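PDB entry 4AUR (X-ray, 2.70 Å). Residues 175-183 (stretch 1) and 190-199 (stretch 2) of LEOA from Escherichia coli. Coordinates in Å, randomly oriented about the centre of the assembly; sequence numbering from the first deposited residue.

Stretch 1 175-183: VINKMDEVT
Stretch 2 (190-199) LFDEQAAIKK

The contact joins the end of a strand and the turn after it to one side of a helix in the same chain, burying 467 Å² in total. Residues 175-177 are extended, with phi/psi of -119/102, -83/108 and -106/155. Lys-178 then takes positive angles, 67/53, and the chain turns through Met-179 (-72/-21), Asp-180 (-48/-49), Glu-181 (-82/29) and Val-182 (-132/-10) before extending again at Thr-183 (-166/169). Two backbone hydrogen bonds tie the turn together: Val-182 N to Met-179 O, 2.8 Å, and Thr-183 N to Asp-180 O, 3.2 Å. Residues 190-199 are helical throughout, as the i to i+4 bonds show, from Gln-194 N to Leu-190 O at 2.9 Å to Lys-199 N to Ala-195 O at 3.0 Å.

The register fixes the relative direction. The CA atoms of Ile-176 and Lys-198 lie 8.0 Å apart, those of Met-179 and Ala-195 7.9 Å, and those of Thr-183 and Phe-191 6.0 Å. Rising numbers in the first stretch therefore pair with falling numbers in the second, so the two run in opposite senses, and the backbones are nearest at the Thr-183 end.

Thr-183 covers the most surface, 84 Å². Its CA-to-CB bond points toward the helix, and chi1 is -119°, between the usual wells. CG2 lies 3.7 Å from Phe-191 CA and also 3.7 Å from Phe-191 CD2, which places the methyl against both backbone and ring. Thr-183 OG1 also has carbon atoms as its nearest partners: Leu-190 CG at 3.7 Å and Gln-194 CG at 3.5 Å. These are packing distances to aliphatic groups, and no hydrogen bond crosses between the stretches.

Met-179, a selenomethionine covering 75 Å², also points toward the helix. With chi1 -75° (m), chi2 -97° and chi3 119°, it spans two sites on the helix. Its CB is 4.0 Å from Phe-191 CE2, an apolar contact, while its terminal CE is 3.5 Å from Lys-198 CG. The CA-to-CB bond of Phe-191 points sideways to the first stretch, but with chi1 -173° (t) and chi2 -87° the ring comes nearer to it. Thr-183 CG2 and Met-179 CB both meet that ring obliquely.

Lys-198, covering 65 Å², contributes its aliphatic chain. Chi1 and chi2 are both m (-64° and -80°), and chi3 and chi4 are t (177° and -178°), so the chain bends near its base and then extends. Its CE reaches Val-182 CG1 at 3.8 Å, and its NZ is hydrogen-bonded elsewhere in the structure. Val-182, chi1 167° (t), presents the same CG1 to Gln-194 NE2 at 3.2 Å, a close approach of methyl to amide nitrogen; Gln-194 has chi1 -88° (m), chi2 -67° (m) and chi3 61°.

At the strand end, Ile-176 points toward the helix with chi1 -57° (m) and chi2 169° (t). Its CD1 lies 3.8 Å from Lys-198 O and 4.2 Å from Lys-198 CB, so this methyl rests against helix backbone as well as side chain.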

ATOM      1  N   VAL A 175      25.475  26.865  31.301  1.00 26.06           N
ATOM      2  CA  VAL A 175      26.875  27.072  31.077  1.00 27.54           C
ATOM      3  C   VAL A 175      27.490  27.351  32.414  1.00 29.27           C
ATOM      4  O   VAL A 175      27.350  28.456  32.950  1.00 29.19           O
ATOM      5  CB  VAL A 175      27.087  28.247  30.128  1.00 27.94           C
ATOM      6  CG1 VAL A 175      28.557  28.613  30.035  1.00 28.11           C
ATOM      7  CG2 VAL A 175      26.544  27.871  28.765  1.00 27.84           C
ATOM      8  N   ILE A 176      28.141  26.329  32.976  1.00 31.59           N
ATOM      9  CA  ILE A 176      28.764  26.476  34.274  1.00 31.49           C
ATOM     10  C   ILE A 176      30.102  27.111  34.014  1.00 31.40           C
ATOM     11  O   ILE A 176      30.990  26.477  33.447  1.00 28.84           O
ATOM     12  CB  ILE A 176      28.911  25.178  35.047  1.00 31.92           C
ATOM     13  CG1 ILE A 176      27.555  24.504  35.220  1.00 31.62           C
ATOM     14  CG2 ILE A 176      29.460  25.509  36.410  1.00 34.36           C
ATOM     15  CD1 ILE A 176      27.611  23.078  35.751  1.00 31.42           C
ATOM     16  N   ASN A 177      30.180  28.388  34.407  1.00 33.87           N
ATOM     17  CA  ASN A 177      31.288  29.288  34.121  1.00 33.89           C
ATOM     18  C   ASN A 177      32.180  29.547  35.338  1.00 35.85           C
ATOM     19  O   ASN A 177      31.744  29.458  36.478  1.00 37.17           O
ATOM     20  CB  ASN A 177      30.752  30.628  33.640  1.00 31.32           C
ATOM     21  CG  ASN A 177      31.838  31.504  33.076  1.00 29.96           C
ATOM     22  OD1 ASN A 177      32.817  30.998  32.553  1.00 30.02           O
ATOM     23  ND2 ASN A 177      31.688  32.810  33.193  1.00 29.76           N
ATOM     24  N   LYS A 178      33.427  29.904  35.062  1.00 40.52           N
ATOM     25  CA  LYS A 178      34.468  30.103  36.071  1.00 41.65           C
ATOM     26  C   LYS A 178      34.813  28.768  36.726  1.00 44.42           C
ATOM     27  O   LYS A 178      34.794  28.648  37.940  1.00 42.85           O
ATOM     28  CB  LYS A 178      34.056  31.120  37.140  1.00 40.31           C
ATOM     29  CG  LYS A 178      33.685  32.499  36.620  1.00 39.66           C
ATOM     30  CD  LYS A 178      32.647  33.141  37.516  1.00 38.00           C
ATOM     31  CE  LYS A 178      32.660  34.653  37.432  1.00 39.05           C
ATOM     32  NZ  LYS A 178      31.664  35.248  38.370  1.00 39.33           N
HETATM   33  N   MSE A 179      35.124  27.760  35.927  1.00 44.46           N
HETATM   34  CA  MSE A 179      35.523  26.490  36.512  1.00 49.24           C
HETATM   35  C   MSE A 179      36.917  26.602  37.116  1.00 52.94           C
HETATM   36  O   MSE A 179      37.281  25.819  38.012  1.00 51.97           O
HETATM   37  CB  MSE A 179      35.342  25.400  35.471  1.00 48.85           C
HETATM   38  CG  MSE A 179      33.852  25.117  35.339  1.00 49.14           C
HETATM   39 SE   MSE A 179      33.406  23.557  36.442  0.83 52.84          SE
HETATM   40  CE  MSE A 179      32.103  24.226  37.741  1.00 48.24           C
ATOM     41  N   ASP A 180      37.694  27.590  36.665  1.00 54.04           N
ATOM     42  CA  ASP A 180      39.021  27.841  37.232  1.00 54.19           C
ATOM     43  C   ASP A 180      38.994  27.869  38.760  1.00 55.95           C
ATOM     44  O   ASP A 180      39.790  27.186  39.404  1.00 62.86           O
ATOM     45  CB  ASP A 180      39.690  29.112  36.653  1.00 54.14           C
ATOM     46  CG  ASP A 180      38.767  30.339  36.629  1.00 58.99           C
ATOM     47  OD1 ASP A 180      37.529  30.174  36.641  1.00 63.37           O
ATOM     48  OD2 ASP A 180      39.283  31.483  36.578  1.00 58.40           O
ATOM     49  N   GLU A 181      38.061  28.610  39.353  1.00 56.76           N
ATOM     50  CA  GLU A 181      38.017  28.692  40.818  1.00 56.28           C
ATOM     51  C   GLU A 181      37.295  27.516  41.452  1.00 53.54           C
ATOM     52  O   GLU A 181      36.735  27.641  42.526  1.00 58.27           O
ATOM     53  CB  GLU A 181      37.485  30.045  41.323  1.00 55.62           C
ATOM     54  CG  GLU A 181      36.153  30.523  40.768  1.00 55.34           C
ATOM     55  CD  GLU A 181      36.231  31.963  40.275  1.00 56.61           C
ATOM     56  OE1 GLU A 181      37.194  32.278  39.538  1.00 58.40           O
ATOM     57  OE2 GLU A 181      35.354  32.783  40.626  1.00 50.38           O
ATOM     58  N   VAL A 182      37.330  26.369  40.788  1.00 53.65           N
ATOM     59  CA  VAL A 182      36.948  25.108  41.409  1.00 55.93           C
ATOM     60  C   VAL A 182      37.978  23.985  41.155  1.00 56.89           C
ATOM     61  O   VAL A 182      37.927  22.939  41.800  1.00 56.89           O
ATOM     62  CB  VAL A 182      35.522  24.708  40.954  1.00 57.60           C
ATOM     63  CG1 VAL A 182      35.188  23.263  41.310  1.00 60.44           C
ATOM     64  CG2 VAL A 182      34.495  25.644  41.579  1.00 55.78           C
ATOM     65  N   THR A 183      38.937  24.215  40.261  1.00 59.55           N
ATOM     66  CA  THR A 183      39.824  23.147  39.799  1.00 59.92           C
ATOM     67  C   THR A 183      41.036  23.701  39.054  1.00 61.67           C
ATOM     68  O   THR A 183      41.094  24.888  38.750  1.00 59.95           O
ATOM     69  CB  THR A 183      39.032  22.131  38.927  1.00 61.23           C
ATOM     70  OG1 THR A 183      39.081  20.837  39.530  1.00 58.67           O
ATOM     71  CG2 THR A 183      39.573  22.008  37.514  1.00 63.71           C
ATOM     72  N   LEU A 190      41.312  15.864  36.575  1.00 80.02           N
ATOM     73  CA  LEU A 190      40.663  16.443  37.755  1.00 79.03           C
ATOM     74  C   LEU A 190      39.497  17.331  37.329  1.00 71.82           C
ATOM     75  O   LEU A 190      38.425  17.279  37.923  1.00 70.06           O
ATOM     76  CB  LEU A 190      41.671  17.239  38.593  1.00 83.21           C
ATOM     77  CG  LEU A 190      41.207  17.861  39.917  1.00 87.07           C
ATOM     78  CD1 LEU A 190      40.485  16.859  40.815  1.00 87.95           C
ATOM     79  CD2 LEU A 190      42.402  18.468  40.641  1.00 87.16           C
ATOM     80  N   PHE A 191      39.721  18.141  36.299  1.00 67.93           N
ATOM     81  CA  PHE A 191      38.670  18.956  35.688  1.00 62.40           C
ATOM     82  C   PHE A 191      37.435  18.118  35.407  1.00 60.24           C
ATOM     83  O   PHE A 191      36.355  18.456  35.856  1.00 53.49           O
ATOM     84  CB  PHE A 191      39.184  19.555  34.385  1.00 62.49           C
ATOM     85  CG  PHE A 191      38.250  20.532  33.748  1.00 61.06           C
ATOM     86  CD1 PHE A 191      37.251  20.100  32.887  1.00 63.15           C
ATOM     87  CD2 PHE A 191      38.391  21.892  33.979  1.00 61.64           C
ATOM     88  CE1 PHE A 191      36.395  21.007  32.282  1.00 61.88           C
ATOM     89  CE2 PHE A 191      37.538  22.805  33.383  1.00 59.84           C
ATOM     90  CZ  PHE A 191      36.540  22.361  32.532  1.00 60.65           C
ATOM     91  N   ASP A 192      37.612  17.014  34.687  1.00 60.66           N
ATOM     92  CA  ASP A 192      36.493  16.138  34.328  1.00 64.38           C
ATOM     93  C   ASP A 192      35.817  15.540  35.546  1.00 60.81           C
ATOM     94  O   ASP A 192      34.623  15.248  35.493  1.00 56.25           O
ATOM     95  CB  ASP A 192      36.932  15.001  33.388  1.00 69.29           C
ATOM     96  CG  ASP A 192      37.321  15.498  31.999  1.00 72.74           C
ATOM     97  OD1 ASP A 192      37.063  16.685  31.682  1.00 70.02           O
ATOM     98  OD2 ASP A 192      37.894  14.699  31.229  1.00 68.36           O
ATOM     99  N   GLU A 193      36.571  15.355  36.630  1.00 58.59           N
ATOM    100  CA  GLU A 193      35.987  14.858  37.883  1.00 61.19           C
ATOM    101  C   GLU A 193      35.104  15.927  38.529  1.00 56.05           C
ATOM    102  O   GLU A 193      33.982  15.631  38.924  1.00 54.56           O
ATOM    103  CB  GLU A 193      37.059  14.377  38.883  1.00 65.89           C
ATOM    104  CG  GLU A 193      36.574  13.257  39.809  1.00 71.23           C
ATOM    105  CD  GLU A 193      37.333  13.155  41.136  1.00 75.27           C
ATOM    106  OE1 GLU A 193      38.560  13.418  41.172  1.00 75.11           O
ATOM    107  OE2 GLU A 193      36.691  12.795  42.153  1.00 69.98           O
ATOM    108  N   GLN A 194      35.602  17.160  38.630  1.00 51.83           N
ATOM    109  CA  GLN A 194      34.811  18.247  39.207  1.00 52.83           C
ATOM    110  C   GLN A 194      33.718  18.703  38.256  1.00 51.86           C
ATOM    111  O   GLN A 194      32.652  19.109  38.704  1.00 51.27           O
ATOM    112  CB  GLN A 194      35.669  19.458  39.600  1.00 55.94           C
ATOM    113  CG  GLN A 194      36.258  19.423  41.008  1.00 60.25           C
ATOM    114  CD  GLN A 194      35.213  19.527  42.108  1.00 62.18           C
ATOM    115  OE1 GLN A 194      34.334  18.677  42.215  1.00 63.41           O
ATOM    116  NE2 GLN A 194      35.320  20.559  42.946  1.00 61.21           N
ATOM    117  N   ALA A 195      33.980  18.640  36.956  1.00 50.98           N
ATOM    118  CA  ALA A 195      32.989  19.033  35.959  1.00 51.04           C
ATOM    119  C   ALA A 195      31.793  18.105  35.962  1.00 49.97           C
ATOM    120  O   ALA A 195      30.677  18.546  35.704  1.00 57.12           O
ATOM    121  CB  ALA A 195      33.598  19.092  34.563  1.00 52.99           C
ATOM    122  N   ALA A 196      32.011  16.828  36.248  1.00 47.27           N
ATOM    123  CA  ALA A 196      30.906  15.878  36.281  1.00 46.50           C
ATOM    124  C   ALA A 196      30.121  16.007  37.563  1.00 44.66           C
ATOM    125  O   ALA A 196      28.919  15.785  37.561  1.00 49.87           O
ATOM    126  CB  ALA A 196      31.402  14.452  36.115  1.00 47.33           C
ATOM    127  N   ILE A 197      30.792  16.345  38.656  1.00 43.29           N
ATOM    128  CA  ILE A 197      30.115  16.525  39.942  1.00 42.42           C
ATOM    129  C   ILE A 197      29.268  17.789  39.901  1.00 41.33           C
ATOM    130  O   ILE A 197      28.114  17.769  40.335  1.00 41.91           O
ATOM    131  CB  ILE A 197      31.112  16.545  41.128  1.00 43.09           C
ATOM    132  CG1 ILE A 197      31.760  15.168  41.267  1.00 44.71           C
ATOM    133  CG2 ILE A 197      30.425  16.881  42.446  1.00 42.81           C
ATOM    134  CD1 ILE A 197      32.716  15.029  42.431  1.00 47.07           C
ATOM    135  N   LYS A 198      29.822  18.869  39.358  1.00 38.97           N
ATOM    136  CA  LYS A 198      29.065  20.105  39.179  1.00 38.83           C
ATOM    137  C   LYS A 198      27.922  19.938  38.193  1.00 39.62           C
ATOM    138  O   LYS A 198      26.863  20.499  38.405  1.00 39.43           O
ATOM    139  CB  LYS A 198      29.971  21.238  38.737  1.00 39.06           C
ATOM    140  CG  LYS A 198      31.019  21.605  39.790  1.00 40.52           C
ATOM    141  CD  LYS A 198      30.428  22.489  40.877  1.00 41.66           C
ATOM    142  CE  LYS A 198      31.423  22.813  41.974  1.00 42.40           C
ATOM    143  NZ  LYS A 198      30.809  23.643  43.043  1.00 41.99           N
ATOM    144  N   LYS A 199      28.117  19.166  37.127  1.00 41.96           N
ATOM    145  CA  LYS A 199      27.011  18.857  36.198  1.00 42.41           C
ATOM    146  C   LYS A 199      25.893  18.116  36.910  1.00 40.04           C
ATOM    147  O   LYS A 199      24.733  18.325  36.620  1.00 42.55           O
ATOM    148  CB  LYS A 199      27.485  18.038  34.985  1.00 47.12           C
ATOM    149  CG  LYS A 199      28.046  18.899  33.847  1.00 53.77           C
ATOM    150  CD  LYS A 199      29.071  18.200  32.946  1.00 57.42           C
ATOM    151  CE  LYS A 199      28.441  17.478  31.759  1.00 60.54           C
ATOM    152  NZ  LYS A 199      29.496  16.931  30.858  1.00 61.47           N
TER